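Local coordinates for protein family 88 glycosyl hydrolase (Bacteroides thetaiotaomicron, PDB 5NOA) that probably hydrolyses unsaturated uronic acid sugars released during bacterial breakdown of complex plant glycans such as the arabinogalactan of gum arabic, at residues Arg276-Ser290 with Tyr337-Val351. Residues are numbered along the deposited sequence; the frame is centred on the assembly and turned at random.
Sequences RSMLDAQHAPGPETS and YVQPIGEKAIPGQVV
Arg276 reaches from 276-290 into the loop 337-351, where its guanidinium meets Glu343, Gln349 and Val351, and three polar partners fix its rotation. Arg276 NH1 forms a salt bridge with Glu343 OE2 (2.9 Å), approaching from above the carboxylate plane. Arg276 NH2 donates to two backbone carbonyls, Gln349 O across the contact (2.9 Å) and Pro285 O in its own loop, both in the guanidinium plane. Arginine suits this place because its flat end, with several N-H groups, can bond to both loops at once. A bend at chi3 (-77°) turns the group so that Val351 CG2 sits over the centre of one face, 3.5 Å from Arg276 CZ, while Ala284 CB covers the rim of the other. The aliphatic Arg276 CD packs against Gln339 NE2 (3.5 Å), whose amide plane stands almost perpendicular to the guanidinium. Gln339 NE2 in turn donates to Glu343 OE1 (2.8 Å), a second-shell bond that helps position the carboxylate; Gln339 OE1 accepts from Trp225 NE1.

Glu288 works as the N-cap of helix 289-304. With CG anti to the backbone N (chi1 -163°) and the chain kinked at chi2, Glu288 OE2 turns back to accept from Ser290 N and OG, and straight across from Gln339 N (2.9 Å, anti side), while Glu288 OE1 accepts from Gly291 N. Three donors grip OE2 of this buried residue, which probably favours the charged form. Thr289 N donates to Tyr337 O (2.8 Å), and Thr289 OG1 bonds Gly336 O and Tyr323 OH. Rigid Pro287 lays CG over the Tyr337 ring in a CH-pi contact, 4.1 Å from its centroid. A water further ties Pro285 O and Pro287 O to Val351 N.

The loop entering helix 289-304 thus packs on the loop linking 310-328 to 358-377, an arrangement typical of the six-hairpin (alpha/alpha)6 barrel of family 88 glycoside hydrolases.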
loop_
_atom_site.group_PDB
_atom_site.type_symbol
_atom_site.label_atom_id
_atom_site.label_comp_id
_atom_site.label_asym_id
_atom_site.label_seq_id
_atom_site.Cartn_x
_atom_site.Cartn_y
_atom_site.Cartn_z
ATOM N N ARG A 276 3.877 -15.332 -4.904
ATOM C CA ARG A 276 3.551 -14.371 -5.936
ATOM C C ARG A 276 2.204 -14.626 -6.602
ATOM O O ARG A 276 1.459 -13.663 -6.850
ATOM C CB ARG A 276 4.704 -14.301 -6.958
ATOM C CG ARG A 276 5.931 -13.578 -6.434
ATOM C CD ARG A 276 7.147 -13.788 -7.289
ATOM N NE ARG A 276 7.694 -15.113 -7.043
ATOM C CZ ARG A 276 8.655 -15.671 -7.775
ATOM N NH1 ARG A 276 9.173 -15.025 -8.823
ATOM N NH2 ARG A 276 9.112 -16.852 -7.467
ATOM N N SER A 277 1.862 -15.886 -6.913
ATOM C CA SER A 277 0.485 -16.299 -7.274
ATOM C C SER A 277 -0.105 -16.890 -5.995
ATOM O O SER A 277 0.324 -17.952 -5.525
ATOM C CB SER A 277 0.481 -17.314 -8.409
ATOM O OG SER A 277 -0.822 -17.561 -8.887
ATOM N N MET A 278 -1.031 -16.176 -5.387
ATOM C CA MET A 278 -1.427 -16.479 -3.995
ATOM C C MET A 278 -1.974 -17.878 -3.818
ATOM O O MET A 278 -1.767 -18.471 -2.765
ATOM C CB MET A 278 -2.497 -15.482 -3.552
ATOM C CG MET A 278 -1.983 -14.068 -3.432
ATOM S SD MET A 278 -3.296 -12.820 -3.178
ATOM C CE MET A 278 -3.860 -13.249 -1.519
ATOM N N LEU A 279 -2.695 -18.378 -4.837
ATOM C CA LEU A 279 -3.365 -19.674 -4.763
ATOM C C LEU A 279 -2.585 -20.787 -5.452
ATOM O O LEU A 279 -3.084 -21.890 -5.543
ATOM C CB LEU A 279 -4.771 -19.587 -5.348
ATOM C CG LEU A 279 -5.679 -18.517 -4.777
ATOM C CD1 LEU A 279 -7.062 -18.611 -5.397
ATOM C CD2 LEU A 279 -5.800 -18.562 -3.284
ATOM N N ASP A 280 -1.371 -20.527 -5.921
ATOM C CA ASP A 280 -0.602 -21.554 -6.625
ATOM C C ASP A 280 0.864 -21.370 -6.332
ATOM O O ASP A 280 1.566 -20.664 -7.064
ATOM C CB ASP A 280 -0.860 -21.492 -8.129
ATOM C CG ASP A 280 -0.187 -22.650 -8.907
ATOM O OD1 ASP A 280 0.616 -23.388 -8.311
ATOM O OD2 ASP A 280 -0.431 -22.789 -10.132
ATOM N N ALA A 281 1.320 -21.990 -5.241
ATOM C CA ALA A 281 2.721 -21.847 -4.835
ATOM C C ALA A 281 3.708 -22.325 -5.900
ATOM O O ALA A 281 4.764 -21.745 -6.040
ATOM C CB ALA A 281 2.999 -22.567 -3.526
ATOM N N GLN A 282 3.354 -23.318 -6.704
ATOM C CA GLN A 282 4.303 -23.852 -7.696
ATOM C C GLN A 282 4.447 -22.979 -8.923
ATOM O O GLN A 282 5.431 -23.071 -9.646
ATOM C CB GLN A 282 3.910 -25.276 -8.136
ATOM C CG GLN A 282 3.658 -26.276 -7.019
ATOM C CD GLN A 282 4.779 -26.309 -6.013
ATOM O OE1 GLN A 282 4.564 -26.126 -4.806
ATOM N NE2 GLN A 282 5.995 -26.540 -6.501
ATOM N N HIS A 283 3.483 -22.112 -9.174
ATOM C CA HIS A 283 3.552 -21.239 -10.341
ATOM C C HIS A 283 4.786 -20.328 -10.291
ATOM O O HIS A 283 5.431 -20.076 -11.292
ATOM C CB HIS A 283 2.218 -20.479 -10.404
ATOM C CG HIS A 283 2.146 -19.413 -11.421
ATOM N ND1 HIS A 283 1.600 -19.616 -12.661
ATOM C CD2 HIS A 283 2.563 -18.126 -11.393
ATOM C CE1 HIS A 283 1.632 -18.488 -13.339
ATOM N NE2 HIS A 283 2.202 -17.565 -12.586
ATOM N N ALA A 284 5.048 -19.776 -9.123
ATOM C CA ALA A 284 6.155 -18.864 -8.883
ATOM C C ALA A 284 6.532 -19.095 -7.454
ATOM O O ALA A 284 5.952 -18.527 -6.534
ATOM C CB ALA A 284 5.754 -17.417 -9.135
ATOM N N PRO A 285 7.468 -20.003 -7.202
ATOM C CA PRO A 285 7.641 -20.530 -5.838
ATOM C C PRO A 285 8.384 -19.628 -4.880
ATOM O O PRO A 285 9.092 -18.709 -5.276
ATOM C CB PRO A 285 8.451 -21.829 -6.078
ATOM C CG PRO A 285 9.233 -21.516 -7.312
ATOM C CD PRO A 285 8.263 -20.774 -8.171
ATOM N N GLY A 286 8.265 -19.991 -3.624
ATOM C CA GLY A 286 9.104 -19.481 -2.588
ATOM C C GLY A 286 8.664 -18.144 -2.033
ATOM O O GLY A 286 7.614 -17.559 -2.411
ATOM N N PRO A 287 9.446 -17.623 -1.072
ATOM C CA PRO A 287 9.077 -16.414 -0.382
ATOM C C PRO A 287 8.935 -15.173 -1.279
ATOM O O PRO A 287 9.632 -14.988 -2.260
ATOM C CB PRO A 287 10.259 -16.162 0.543
ATOM C CG PRO A 287 11.186 -17.229 0.403
ATOM C CD PRO A 287 10.719 -18.187 -0.593
ATOM N N GLU A 288 8.051 -14.278 -0.865
ATOM C CA GLU A 288 8.026 -12.931 -1.426
ATOM C C GLU A 288 7.622 -11.995 -0.306
ATOM O O GLU A 288 6.741 -12.335 0.491
ATOM C CB GLU A 288 7.119 -12.840 -2.639
ATOM C CG GLU A 288 7.361 -11.586 -3.497
ATOM C CD GLU A 288 6.784 -10.291 -2.967
ATOM O OE1 GLU A 288 5.613 -10.313 -2.544
ATOM O OE2 GLU A 288 7.491 -9.223 -3.061
ATOM N N THR A 289 8.240 -10.818 -0.259
ATOM C CA THR A 289 8.095 -9.931 0.887
ATOM C C THR A 289 7.049 -8.863 0.763
ATOM O O THR A 289 6.411 -8.518 1.759
ATOM C CB THR A 289 9.448 -9.338 1.216
ATOM O OG1 THR A 289 10.321 -10.393 1.599
ATOM C CG2 THR A 289 9.426 -8.271 2.304
ATOM N N SER A 290 6.937 -8.222 -0.395
ATOM C CA SER A 290 6.078 -7.046 -0.470
ATOM C C SER A 290 4.610 -7.355 -0.222
ATOM O O SER A 290 3.959 -6.659 0.582
ATOM C CB SER A 290 6.288 -6.270 -1.774
ATOM O OG SER A 290 5.974 -7.035 -2.921
ATOM N N TYR A 337 13.978 -10.446 -0.536
ATOM C CA TYR A 337 12.911 -11.222 -1.158
ATOM C C TYR A 337 11.778 -10.346 -1.693
ATOM O O TYR A 337 10.634 -10.801 -1.795
ATOM C CB TYR A 337 12.395 -12.348 -0.261
ATOM C CG TYR A 337 13.357 -13.462 -0.019
ATOM C CD1 TYR A 337 13.551 -14.451 -0.968
ATOM C CD2 TYR A 337 14.017 -13.558 1.172
ATOM C CE1 TYR A 337 14.383 -15.511 -0.746
ATOM C CE2 TYR A 337 14.888 -14.615 1.414
ATOM C CZ TYR A 337 15.076 -15.614 0.462
ATOM O OH TYR A 337 15.898 -16.650 0.720
ATOM N N VAL A 338 12.099 -9.129 -2.113
ATOM C CA VAL A 338 11.101 -8.279 -2.718
ATOM C C VAL A 338 11.007 -8.586 -4.218
ATOM O O VAL A 338 11.996 -8.512 -4.938
ATOM C CB VAL A 338 11.390 -6.800 -2.490
ATOM C CG1 VAL A 338 10.347 -5.916 -3.183
ATOM C CG2 VAL A 338 11.460 -6.496 -1.009
ATOM N N GLN A 339 9.828 -8.941 -4.708
ATOM C CA GLN A 339 9.655 -9.186 -6.151
ATOM C C GLN A 339 9.963 -7.879 -6.908
ATOM O O GLN A 339 9.319 -6.878 -6.674
ATOM C CB GLN A 339 8.243 -9.610 -6.446
ATOM C CG GLN A 339 7.944 -9.894 -7.916
ATOM C CD GLN A 339 6.495 -10.319 -8.127
ATOM O OE1 GLN A 339 5.633 -10.062 -7.313
ATOM N NE2 GLN A 339 6.247 -11.001 -9.213
ATOM N N PRO A 340 10.957 -7.896 -7.825
ATOM C CA PRO A 340 11.363 -6.670 -8.493
ATOM C C PRO A 340 10.409 -6.227 -9.595
ATOM O O PRO A 340 9.775 -7.068 -10.228
ATOM C CB PRO A 340 12.711 -7.058 -9.101
ATOM C CG PRO A 340 12.696 -8.505 -9.229
ATOM C CD PRO A 340 11.843 -9.039 -8.144
ATOM N N ILE A 341 10.352 -4.924 -9.831
ATOM C CA ILE A 341 9.532 -4.376 -10.914
ATOM C C ILE A 341 9.862 -5.035 -12.234
ATOM O O ILE A 341 8.964 -5.421 -12.993
ATOM C CB ILE A 341 9.663 -2.840 -11.009
ATOM C CG1 ILE A 341 9.042 -2.204 -9.765
ATOM C CG2 ILE A 341 9.031 -2.300 -12.293
ATOM C CD1 ILE A 341 9.476 -0.755 -9.542
ATOM N N GLY A 342 11.121 -5.189 -12.519
ATOM C CA GLY A 342 11.439 -5.777 -13.858
ATOM C C GLY A 342 11.446 -7.288 -13.969
ATOM O O GLY A 342 11.977 -7.836 -14.921
ATOM N N GLU A 343 10.941 -7.995 -12.972
ATOM C CA GLU A 343 11.111 -9.437 -12.936
ATOM C C GLU A 343 10.703 -10.181 -14.229
ATOM O O GLU A 343 9.672 -9.906 -14.811
ATOM C CB GLU A 343 10.274 -9.980 -11.781
ATOM C CG GLU A 343 10.347 -11.475 -11.591
ATOM C CD GLU A 343 9.255 -11.973 -10.661
ATOM O OE1 GLU A 343 8.058 -12.038 -11.069
ATOM O OE2 GLU A 343 9.587 -12.295 -9.547
ATOM N N LYS A 344 11.550 -11.115 -14.614
ATOM C CA LYS A 344 11.302 -12.166 -15.590
ATOM C C LYS A 344 11.352 -13.441 -14.757
ATOM O O LYS A 344 12.332 -13.637 -14.035
ATOM C CB LYS A 344 12.423 -12.214 -16.643
ATOM C CG LYS A 344 12.482 -10.988 -17.538
ATOM C CD LYS A 344 13.913 -10.531 -17.776
ATOM C CE LYS A 344 13.967 -9.364 -18.737
ATOM N NZ LYS A 344 15.149 -8.536 -18.412
ATOM N N ALA A 345 10.317 -14.287 -14.803
ATOM C CA ALA A 345 10.363 -15.517 -14.007
ATOM C C ALA A 345 9.508 -16.591 -14.623
ATOM O O ALA A 345 8.480 -16.329 -15.228
ATOM C CB ALA A 345 9.925 -15.257 -12.583
ATOM N N ILE A 346 9.951 -17.819 -14.406
ATOM C CA ILE A 346 9.246 -19.014 -14.827
ATOM C C ILE A 346 9.156 -19.958 -13.634
ATOM O O ILE A 346 9.913 -19.842 -12.667
ATOM C CB ILE A 346 9.948 -19.695 -16.020
ATOM C CG1 ILE A 346 11.389 -20.059 -15.699
ATOM C CG2 ILE A 346 9.879 -18.798 -17.261
ATOM C CD1 ILE A 346 12.040 -20.962 -16.719
ATOM N N PRO A 347 8.272 -20.946 -13.707
ATOM C CA PRO A 347 8.169 -21.909 -12.610
ATOM C C PRO A 347 9.501 -22.570 -12.292
ATOM O O PRO A 347 10.309 -22.819 -13.195
ATOM C CB PRO A 347 7.139 -22.885 -13.116
ATOM C CG PRO A 347 6.278 -22.075 -14.006
ATOM C CD PRO A 347 7.174 -21.076 -14.661
ATOM N N GLY A 348 9.738 -22.801 -10.993
ATOM C CA GLY A 348 10.970 -23.368 -10.511
ATOM C C GLY A 348 11.888 -22.322 -9.927
ATOM O O GLY A 348 12.794 -22.665 -9.207
ATOM N N GLN A 349 11.668 -21.047 -10.239
ATOM C CA GLN A 349 12.619 -19.989 -9.866
ATOM C C GLN A 349 12.086 -19.162 -8.700
ATOM O O GLN A 349 10.955 -18.718 -8.695
ATOM C CB GLN A 349 12.854 -19.061 -11.035
ATOM C CG GLN A 349 13.468 -19.741 -12.254
ATOM C CD GLN A 349 13.573 -18.808 -13.413
ATOM O OE1 GLN A 349 12.796 -17.859 -13.524
ATOM N NE2 GLN A 349 14.505 -19.094 -14.307
ATOM N N VAL A 350 12.942 -18.929 -7.732
ATOM C CA VAL A 350 12.612 -18.118 -6.583
ATOM C C VAL A 350 13.032 -16.668 -6.760
ATOM O O VAL A 350 13.865 -16.365 -7.611
ATOM C CB VAL A 350 13.190 -18.729 -5.318
ATOM C CG1 VAL A 350 12.666 -20.147 -5.067
ATOM C CG2 VAL A 350 14.695 -18.674 -5.281
ATOM N N VAL A 351 12.497 -15.797 -5.928
ATOM C CA VAL A 351 12.919 -14.381 -5.869
ATOM C C VAL A 351 14.303 -14.304 -5.266
ATOM O O VAL A 351 14.641 -15.055 -4.356
ATOM C CB VAL A 351 11.896 -13.573 -5.045
ATOM C CG1 VAL A 351 12.343 -12.133 -4.899
ATOM C CG2 VAL A 351 10.538 -13.642 -5.679
HETATM O O HOH W 1 12.159 -15.393 -9.754
HETATM O O HOH W 2 7.837 -24.118 -9.276
HETATM O O HOH W 3 10.710 -16.793 -3.987
HETATM O O HOH W 4 3.937 -10.536 -5.005
#